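Long-range contacts in hydrazine synthase subunit gamma (Candidatus Kuenenia stuttgartiensis, PDB 5C2V), which forms part of hydrazine synthase and catalyses the first half-reaction, the three-electron reduction of nitric oxide to hydroxylamine, carrying two c-type hemes: residues Ser87-Lys92 with Arg104-Thr109; Thr206-Thr211 with Val253-Thr258. All coordinates share one frame; numbering follows the deposited sequence.

Contact 1: Ser87-Lys92 with Arg104-Thr109. With CA (calcium ion), chain U; CA (calcium ion), chain S; HEC (heme c), chain V.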
loop_
_atom_site.group_PDB
_atom_site.type_symbol
_atom_site.label_atom_id
_atom_site.label_comp_id
_atom_site.label_asym_id
_atom_site.label_seq_id
_atom_site.Cartn_x
_atom_site.Cartn_y
_atom_site.Cartn_z
ATOM N N SER C 87 34.022 -31.396 -5.084
ATOM C CA SER C 87 35.130 -32.185 -4.559
ATOM C C SER C 87 35.162 -32.074 -3.046
ATOM O O SER C 87 35.513 -31.024 -2.517
ATOM C CB SER C 87 36.461 -31.712 -5.141
ATOM O OG SER C 87 36.728 -30.370 -4.777
ATOM N N TRP C 88 34.829 -33.163 -2.360
ATOM C CA TRP C 88 34.626 -33.140 -0.914
ATOM C C TRP C 88 35.878 -33.488 -0.115
ATOM O O TRP C 88 36.669 -34.338 -0.525
ATOM C CB TRP C 88 33.500 -34.105 -0.533
ATOM C CG TRP C 88 32.213 -33.811 -1.230
ATOM C CD1 TRP C 88 31.746 -34.389 -2.375
ATOM C CD2 TRP C 88 31.227 -32.854 -0.832
ATOM N NE1 TRP C 88 30.526 -33.854 -2.711
ATOM C CE2 TRP C 88 30.185 -32.909 -1.780
ATOM C CE3 TRP C 88 31.122 -31.958 0.236
ATOM C CZ2 TRP C 88 29.054 -32.102 -1.690
ATOM C CZ3 TRP C 88 29.999 -31.158 0.322
ATOM C CH2 TRP C 88 28.979 -31.235 -0.636
ATOM N N LYS C 89 36.052 -32.827 1.027
ATOM C CA LYS C 89 37.164 -33.139 1.921
ATOM C C LYS C 89 36.758 -33.331 3.381
ATOM O O LYS C 89 36.233 -32.428 4.031
ATOM C CB LYS C 89 38.241 -32.059 1.839
ATOM C CG LYS C 89 39.082 -32.136 0.585
ATOM C CD LYS C 89 39.885 -33.421 0.510
ATOM C CE LYS C 89 40.920 -33.348 -0.601
ATOM N NZ LYS C 89 40.306 -32.968 -1.905
ATOM N N ASN C 90 37.017 -34.541 3.864
ATOM C CA ASN C 90 36.932 -34.919 5.269
ATOM C C ASN C 90 37.815 -34.001 6.122
ATOM O O ASN C 90 38.925 -33.656 5.722
ATOM C CB ASN C 90 37.330 -36.407 5.375
ATOM C CG ASN C 90 37.873 -36.821 6.739
ATOM O OD1 ASN C 90 37.627 -36.193 7.759
ATOM N ND2 ASN C 90 38.628 -37.912 6.744
ATOM N N THR C 91 37.318 -33.592 7.288
ATOM C CA THR C 91 38.074 -32.687 8.155
ATOM C C THR C 91 39.285 -33.396 8.753
ATOM O O THR C 91 39.156 -34.440 9.393
ATOM C CB THR C 91 37.201 -32.117 9.295
ATOM O OG1 THR C 91 36.100 -31.390 8.738
ATOM C CG2 THR C 91 38.019 -31.185 10.181
ATOM N N LYS C 92 40.462 -32.814 8.544
ATOM C CA LYS C 92 41.719 -33.449 8.924
ATOM C C LYS C 92 41.876 -33.649 10.429
ATOM O O LYS C 92 41.528 -32.780 11.228
ATOM C CB LYS C 92 42.901 -32.633 8.396
ATOM C CG LYS C 92 43.539 -33.203 7.141
ATOM C CD LYS C 92 44.227 -34.528 7.433
ATOM C CE LYS C 92 44.915 -35.084 6.198
ATOM N NZ LYS C 92 45.592 -36.383 6.469
ATOM N N ARG C 104 47.584 -31.202 4.258
ATOM C CA ARG C 104 46.280 -31.468 3.648
ATOM C C ARG C 104 46.134 -32.921 3.195
ATOM O O ARG C 104 46.612 -33.837 3.861
ATOM C CB ARG C 104 46.034 -30.534 2.457
ATOM C CG ARG C 104 45.930 -29.058 2.805
ATOM C CD ARG C 104 44.578 -28.517 2.375
ATOM N NE ARG C 104 44.627 -27.119 1.962
ATOM C CZ ARG C 104 43.668 -26.519 1.264
ATOM N NH1 ARG C 104 42.589 -27.201 0.899
ATOM N NH2 ARG C 104 43.787 -25.243 0.924
ATOM N N HIS C 105 45.495 -33.118 2.047
ATOM C CA HIS C 105 45.171 -34.457 1.563
ATOM C C HIS C 105 45.824 -34.732 0.216
ATOM O O HIS C 105 46.645 -35.639 0.089
ATOM C CB HIS C 105 43.655 -34.642 1.453
ATOM C CG HIS C 105 43.000 -35.072 2.730
ATOM N ND1 HIS C 105 42.360 -34.188 3.573
ATOM C CD2 HIS C 105 42.880 -36.291 3.303
ATOM C CE1 HIS C 105 41.876 -34.848 4.612
ATOM N NE2 HIS C 105 42.179 -36.125 4.472
ATOM N N GLU C 106 45.432 -33.954 -0.788
ATOM C CA GLU C 106 46.010 -34.059 -2.122
ATOM C C GLU C 106 47.523 -33.883 -2.062
ATOM O O GLU C 106 48.026 -33.001 -1.366
ATOM C CB GLU C 106 45.387 -33.022 -3.056
ATOM C CG GLU C 106 43.869 -33.085 -3.112
ATOM C CD GLU C 106 43.278 -32.117 -4.116
ATOM O OE1 GLU C 106 44.044 -31.322 -4.700
ATOM O OE2 GLU C 106 42.048 -32.153 -4.323
ATOM N N GLY C 107 48.242 -34.732 -2.788
ATOM C CA GLY C 107 49.692 -34.746 -2.726
ATOM C C GLY C 107 50.371 -33.935 -3.811
ATOM O O GLY C 107 49.799 -32.985 -4.345
ATOM N N PHE C 108 51.602 -34.320 -4.137
ATOM C CA PHE C 108 52.412 -33.594 -5.108
ATOM C C PHE C 108 51.843 -33.671 -6.520
ATOM O O PHE C 108 52.012 -32.744 -7.312
ATOM C CB PHE C 108 53.847 -34.124 -5.106
ATOM C CG PHE C 108 54.598 -33.834 -3.839
ATOM C CD1 PHE C 108 55.247 -32.623 -3.666
ATOM C CD2 PHE C 108 54.658 -34.772 -2.822
ATOM C CE1 PHE C 108 55.939 -32.351 -2.502
ATOM C CE2 PHE C 108 55.349 -34.508 -1.655
ATOM C CZ PHE C 108 55.991 -33.295 -1.495
ATOM N N THR C 109 51.176 -34.778 -6.832
ATOM C CA THR C 109 50.612 -34.966 -8.164
ATOM C C THR C 109 49.547 -33.912 -8.448
ATOM O O THR C 109 48.585 -33.767 -7.694
ATOM C CB THR C 109 50.002 -36.372 -8.327
ATOM O OG1 THR C 109 50.967 -37.363 -7.950
ATOM C CG2 THR C 109 49.575 -36.606 -9.767
HETATM CA CA CA U . 36.049 -28.730 -2.593
HETATM CA CA CA S . 38.522 -38.355 8.801
HETATM FE FE HEC V . 41.316 -26.940 8.947
HETATM C CHA HEC V . 42.877 -29.351 7.060
HETATM C CHB HEC V . 44.212 -26.425 10.671
HETATM C CHC HEC V . 39.830 -24.347 10.673
HETATM C CHD HEC V . 38.234 -27.921 7.816
HETATM N NA HEC V . 43.218 -27.722 8.849
HETATM C C1A HEC V . 43.637 -28.766 8.050
HETATM C C2A HEC V . 44.989 -29.128 8.447
HETATM C C3A HEC V . 45.352 -28.308 9.446
HETATM C C4A HEC V . 44.245 -27.415 9.716
HETATM C CMA HEC V . 46.697 -28.281 10.208
HETATM C CAA HEC V . 45.842 -30.249 7.800
HETATM C CBA HEC V . 46.183 -31.351 8.802
HETATM C CGA HEC V . 47.046 -32.399 8.149
HETATM O O1A HEC V . 47.271 -32.313 6.915
HETATM O O2A HEC V . 47.510 -33.324 8.867
HETATM N NB HEC V . 41.873 -25.695 10.502
HETATM C C1B HEC V . 43.196 -25.512 10.856
HETATM C C2B HEC V . 43.326 -24.195 11.446
HETATM C C3B HEC V . 42.115 -23.623 11.455
HETATM C C4B HEC V . 41.179 -24.553 10.858
HETATM C CMB HEC V . 44.643 -23.596 11.985
HETATM C CAB HEC V . 41.748 -22.217 11.986
HETATM C CBB HEC V . 42.332 -21.114 11.077
HETATM N NC HEC V . 39.382 -26.268 9.216
HETATM C C1C HEC V . 38.992 -25.158 9.937
HETATM C C2C HEC V . 37.588 -24.919 9.672
HETATM C C3C HEC V . 37.121 -25.979 9.000
HETATM C C4C HEC V . 38.257 -26.803 8.621
HETATM C CMC HEC V . 36.733 -23.878 10.432
HETATM C CAC HEC V . 35.658 -26.217 8.558
HETATM C CBC HEC V . 35.242 -25.173 7.498
HETATM N ND HEC V . 40.651 -28.459 7.689
HETATM C C1D HEC V . 39.329 -28.549 7.252
HETATM C C2D HEC V . 39.284 -29.415 6.095
HETATM C C3D HEC V . 40.733 -29.862 5.860
HETATM C C4D HEC V . 41.511 -29.220 6.896
HETATM C CMD HEC V . 38.039 -29.807 5.271
HETATM C CAD HEC V . 41.253 -30.792 4.746
HETATM C CBD HEC V . 41.446 -29.967 3.477
HETATM C CGD HEC V . 41.974 -30.847 2.376
HETATM O O1D HEC V . 42.201 -30.333 1.250
HETATM O O2D HEC V . 42.167 -32.062 2.628
HETATM O O HOH W 1 40.368 -37.069 9.673
HETATM O O HOH W 2 37.156 -37.576 10.569
HETATM O O HOH W 3 36.351 -29.156 -0.241
HETATM O O HOH W 4 41.714 -25.822 7.218
#

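Contact 2: Thr206-Thr211 with Val253-Thr258. With CA (calcium ion), chain T; HEC (heme c), chain B; BET (trimethyl glycine), chain X.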
loop_
_atom_site.group_PDB
_atom_site.type_symbol
_atom_site.label_atom_id
_atom_site.label_comp_id
_atom_site.label_asym_id
_atom_site.label_seq_id
_atom_site.Cartn_x
_atom_site.Cartn_y
_atom_site.Cartn_z
ATOM N N THR C 206 52.923 -39.711 -2.022
ATOM C CA THR C 206 51.679 -39.578 -2.769
ATOM C C THR C 206 51.410 -40.834 -3.593
ATOM O O THR C 206 52.204 -41.198 -4.459
ATOM C CB THR C 206 51.711 -38.351 -3.698
ATOM O OG1 THR C 206 51.963 -37.169 -2.927
ATOM C CG2 THR C 206 50.389 -38.199 -4.426
ATOM N N HIS C 207 50.286 -41.493 -3.322
ATOM C CA HIS C 207 49.963 -42.757 -3.978
ATOM C C HIS C 207 48.598 -42.742 -4.660
ATOM O O HIS C 207 47.723 -41.952 -4.306
ATOM C CB HIS C 207 50.003 -43.904 -2.965
ATOM C CG HIS C 207 51.372 -44.203 -2.441
ATOM N ND1 HIS C 207 52.328 -44.856 -3.187
ATOM C CD2 HIS C 207 51.944 -43.942 -1.242
ATOM C CE1 HIS C 207 53.432 -44.983 -2.472
ATOM N NE2 HIS C 207 53.225 -44.436 -1.287
ATOM N N ASP C 208 48.424 -43.628 -5.638
ATOM C CA ASP C 208 47.112 -43.854 -6.228
ATOM C C ASP C 208 46.553 -45.154 -5.661
ATOM O O ASP C 208 46.974 -46.246 -6.043
ATOM C CB ASP C 208 47.214 -43.917 -7.758
ATOM C CG ASP C 208 45.856 -43.952 -8.445
ATOM O OD1 ASP C 208 44.870 -44.425 -7.841
ATOM O OD2 ASP C 208 45.778 -43.507 -9.609
ATOM N N VAL C 209 45.597 -45.023 -4.748
ATOM C CA VAL C 209 44.950 -46.170 -4.123
ATOM C C VAL C 209 43.588 -46.480 -4.737
ATOM O O VAL C 209 42.869 -47.354 -4.253
ATOM C CB VAL C 209 44.794 -45.962 -2.610
ATOM C CG1 VAL C 209 46.107 -46.251 -1.908
ATOM C CG2 VAL C 209 44.333 -44.548 -2.320
ATOM N N GLY C 210 43.221 -45.738 -5.776
ATOM C CA GLY C 210 41.954 -45.950 -6.453
ATOM C C GLY C 210 40.794 -45.290 -5.733
ATOM O O GLY C 210 39.637 -45.664 -5.921
ATOM N N THR C 211 41.111 -44.306 -4.898
ATOM C CA THR C 211 40.098 -43.570 -4.154
ATOM C C THR C 211 39.706 -42.269 -4.848
ATOM O O THR C 211 38.867 -41.522 -4.346
ATOM C CB THR C 211 40.574 -43.248 -2.727
ATOM O OG1 THR C 211 41.818 -42.540 -2.786
ATOM C CG2 THR C 211 40.753 -44.526 -1.924
ATOM N N VAL C 253 42.248 -34.427 -8.620
ATOM C CA VAL C 253 43.428 -35.290 -8.668
ATOM C C VAL C 253 43.075 -36.734 -8.315
ATOM O O VAL C 253 42.108 -36.988 -7.594
ATOM C CB VAL C 253 44.537 -34.803 -7.709
ATOM C CG1 VAL C 253 45.013 -33.409 -8.092
ATOM C CG2 VAL C 253 44.047 -34.831 -6.270
ATOM N N LYS C 254 43.847 -37.678 -8.844
ATOM C CA LYS C 254 43.633 -39.093 -8.553
ATOM C C LYS C 254 44.486 -39.626 -7.402
ATOM O O LYS C 254 44.256 -40.735 -6.921
ATOM C CB LYS C 254 43.906 -39.931 -9.804
ATOM C CG LYS C 254 43.234 -39.413 -11.059
ATOM C CD LYS C 254 43.571 -40.286 -12.254
ATOM C CE LYS C 254 42.892 -39.778 -13.512
ATOM N NZ LYS C 254 43.152 -40.667 -14.676
ATOM N N GLU C 255 45.461 -38.840 -6.954
ATOM C CA GLU C 255 46.431 -39.330 -5.977
ATOM C C GLU C 255 46.474 -38.461 -4.723
ATOM O O GLU C 255 46.233 -37.257 -4.787
ATOM C CB GLU C 255 47.822 -39.412 -6.609
ATOM C CG GLU C 255 47.901 -40.336 -7.812
ATOM C CD GLU C 255 49.310 -40.469 -8.354
ATOM O OE1 GLU C 255 50.203 -39.738 -7.876
ATOM O OE2 GLU C 255 49.525 -41.304 -9.257
ATOM N N PHE C 256 46.788 -39.076 -3.586
ATOM C CA PHE C 256 46.707 -38.380 -2.305
ATOM C C PHE C 256 47.857 -38.706 -1.353
ATOM O O PHE C 256 48.436 -39.790 -1.402
ATOM C CB PHE C 256 45.376 -38.703 -1.622
ATOM C CG PHE C 256 44.184 -38.547 -2.520
ATOM C CD1 PHE C 256 43.614 -37.303 -2.729
ATOM C CD2 PHE C 256 43.637 -39.646 -3.164
ATOM C CE1 PHE C 256 42.521 -37.156 -3.561
ATOM C CE2 PHE C 256 42.544 -39.506 -3.996
ATOM C CZ PHE C 256 41.985 -38.260 -4.195
ATOM N N ASP C 257 48.170 -37.749 -0.485
ATOM C CA ASP C 257 49.168 -37.931 0.561
ATOM C C ASP C 257 48.649 -38.881 1.639
ATOM O O ASP C 257 47.559 -38.684 2.177
ATOM C CB ASP C 257 49.547 -36.575 1.167
ATOM C CG ASP C 257 50.310 -36.703 2.470
ATOM O OD1 ASP C 257 51.488 -37.118 2.436
ATOM O OD2 ASP C 257 49.735 -36.368 3.530
ATOM N N THR C 258 49.429 -39.914 1.945
ATOM C CA THR C 258 49.007 -40.936 2.899
ATOM C C THR C 258 49.015 -40.422 4.334
ATOM O O THR C 258 50.026 -39.903 4.809
ATOM C CB THR C 258 49.900 -42.188 2.824
ATOM O OG1 THR C 258 51.089 -41.979 3.597
ATOM C CG2 THR C 258 50.274 -42.494 1.385
HETATM CA CA CA T . 51.086 -35.598 5.336
HETATM FE FE HEC B . 46.348 -47.142 3.377
HETATM C CHA HEC B . 44.497 -44.281 3.808
HETATM C CHB HEC B . 44.836 -48.540 6.109
HETATM C CHC HEC B . 47.635 -50.223 2.518
HETATM C CHD HEC B . 48.153 -45.688 0.873
HETATM N NA HEC B . 44.909 -46.533 4.700
HETATM C C1A HEC B . 44.311 -45.287 4.731
HETATM C C2A HEC B . 43.455 -45.235 5.900
HETATM C C3A HEC B . 43.548 -46.407 6.535
HETATM C C4A HEC B . 44.464 -47.251 5.794
HETATM C CMA HEC B . 42.809 -46.795 7.835
HETATM C CAA HEC B . 42.592 -44.032 6.340
HETATM C CBA HEC B . 43.499 -42.892 6.795
HETATM C CGA HEC B . 42.684 -41.642 7.001
HETATM O O1A HEC B . 43.199 -40.687 7.635
HETATM O O2A HEC B . 41.516 -41.604 6.536
HETATM N NB HEC B . 46.316 -49.027 4.211
HETATM C C1B HEC B . 45.498 -49.403 5.261
HETATM C C2B HEC B . 45.456 -50.850 5.301
HETATM C C3B HEC B . 46.235 -51.314 4.313
HETATM C C4B HEC B . 46.788 -50.175 3.604
HETATM C CMB HEC B . 44.659 -51.683 6.330
HETATM C CAB HEC B . 46.504 -52.795 3.956
HETATM C CBB HEC B . 45.237 -53.443 3.354
HETATM N NC HEC B . 47.654 -47.831 1.959
HETATM C C1C HEC B . 48.052 -49.141 1.770
HETATM C C2C HEC B . 48.884 -49.185 0.583
HETATM C C3C HEC B . 49.120 -47.924 0.202
HETATM C C4C HEC B . 48.288 -47.053 1.011
HETATM C CMC HEC B . 49.664 -50.432 0.110
HETATM C CAC HEC B . 50.010 -47.464 -0.977
HETATM C CBC HEC B . 49.404 -47.915 -2.325
HETATM N ND HEC B . 46.373 -45.236 2.517
HETATM C C1D HEC B . 47.116 -44.934 1.378
HETATM C C2D HEC B . 46.617 -43.700 0.810
HETATM C C3D HEC B . 45.473 -43.261 1.736
HETATM C C4D HEC B . 45.395 -44.277 2.761
HETATM C CMD HEC B . 47.135 -42.979 -0.455
HETATM C CAD HEC B . 44.577 -42.010 1.603
HETATM C CBD HEC B . 43.714 -42.141 0.353
HETATM C CGD HEC B . 42.630 -41.097 0.373
HETATM O O1D HEC B . 41.784 -41.093 -0.559
HETATM O O2D HEC B . 42.612 -40.270 1.321
HETATM N N BET X . 51.333 -48.008 -7.701
HETATM C CA BET X . 50.410 -47.081 -6.912
HETATM C C BET X . 51.206 -45.729 -6.483
HETATM O O BET X . 52.004 -45.870 -5.527
HETATM O OXT BET X . 50.895 -44.721 -7.169
HETATM C C1 BET X . 52.231 -47.211 -8.635
HETATM C C2 BET X . 50.510 -48.974 -8.553
HETATM C C3 BET X . 52.252 -48.777 -6.765
HETATM O O HOH W 5 52.701 -36.819 0.038
HETATM O O HOH W 6 52.962 -36.654 4.315
HETATM O O HOH W 7 50.564 -37.616 6.504
HETATM O O HOH W 8 49.195 -34.546 6.360
#

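Contact 1: Ser87-Lys92 with Arg104-Thr109
Lys89 and Lys92 reach across to His105 and Glu106 around the propionates of heme 1, a worked example of basic side chains gathered about the propionates of a heme, one of them also paired with a glutamate. Lys89 can be followed atom by atom. Its CB and CG lie against the heme propionate, CG 3.6 Å from the carboxylate carbon CGD. The bend at chi2 (-64°) turns CD onto the same carboxylate, 3.4 Å from O2D. The side chain then slides past His105, and Lys89 CE comes 3.7 Å from His105 CB. A second bend, at chi4 (-53°), delivers NZ to Glu106 OE2 in a 3.1 Å salt bridge, which meets the carboxylate on its anti side and 28° out of its plane. Glu83, a calcium ligand, also forms a salt bridge with this ammonium, so NZ has two acidic partners; Glu106 OE1 turns to His111.

His105 is held from several directions. Lys92 comes tip to tip with it and sets CE over one ring face, 3.5 Å from the centroid, a CH-pi contact. Oblique to the ring, Asn90 O lies 3.4 Å from His105 CE1. ND1 is directed at heme O2D, although the modelled separation is too short to be trusted. Arg104 holds the other oxygen of that propionate, NH1 donating to O1D over 3.2 Å in a nearly straight bond, while NH2 pairs with Asp82.

The contact is buried near the middle of the chain. Strand 89-90 pairs antiparallel with strand 77-78; beside it, Trp88 hydrogen-bonds Tyr578 of the alpha subunit and meets Trp214 of the beta subunit edge-to-face. Ser87 ligates one calcium, and the loop carrying 104-109 runs on toward helix 123-126.

Contact 2: Thr206-Thr211 with Val253-Thr258
His207 and Phe256 exchange backbone hydrogen bonds, His207 N to Phe256 O over 3.2 Å and Phe256 N to His207 O over 3.1 Å. Weaker CA-H...O contacts flank the pair: Thr206 CA approaches Phe256 O, and Glu255 CA approaches His207 O.

Among nonpolar contacts, the side chains of Thr206 and Glu255 cross at about a right angle, CG2 of Thr206 3.6 Å from CB of Glu255. Asp208 CB lies against Glu255 CG. Thr258 CG2 abuts the edge of the His207 ring at CD2, 3.4 Å off.

These strands, 206-207 and 256-257, form a small antiparallel two-stranded sheet inside the cytochrome c-like domain, against heme 2, which probably transfers electrons. His207 and Phe256 share one face of it, Thr206 and Asp257 the other.

Of the charged groups, the like-charged Asp208 OD2 and Glu255 OE2 are 4.4 Å apart, while Glu255 OE1 hydrogen-bonds Thr109 OG1. Asp208 OD1 accepts from Gly210 N, an Asx turn.

Bound groups take further polar bonds. Thr211 OG1 sits between the backbone N and the carbonyl carbon (chi1 56°), from where it donates to heme O1D over 2.7 Å; it lies obliquely by Phe256 CE2, whose ring also stacks with His272. His207 ND1 donates almost straight (173°) to one trimethyl glycine oxygen and Asp208 N to the other, OXT; His207 NE2 bonds to Asp203, and heme CAC lies over one ring face. Asp257 OD2 binds a calcium 2.4 Å away, together with carbonyls of Leu100 and Pro102.

Overall arrangement
All the touching residues of contact 1 are buried, beside heme 1 and near the centre of the chain, whereas contact 2 is partly exposed and serves heme 2. Their chemistry differs accordingly: the first is charged side chains around propionates, with no helix or strand residue in the connection between its segments, and the second rests on strand-to-strand backbone bonds. Both border calcium sites, though not the same ones. The two contacts, whose centres are about 9 Å apart, also touch directly. A probable hydrogen bond runs from Asp257 N to His105 O, and another joins Thr109 OG1 to Glu255 OE1. The loop 104-109 thus links the heme 1 propionate site to the strand pair beside heme 2.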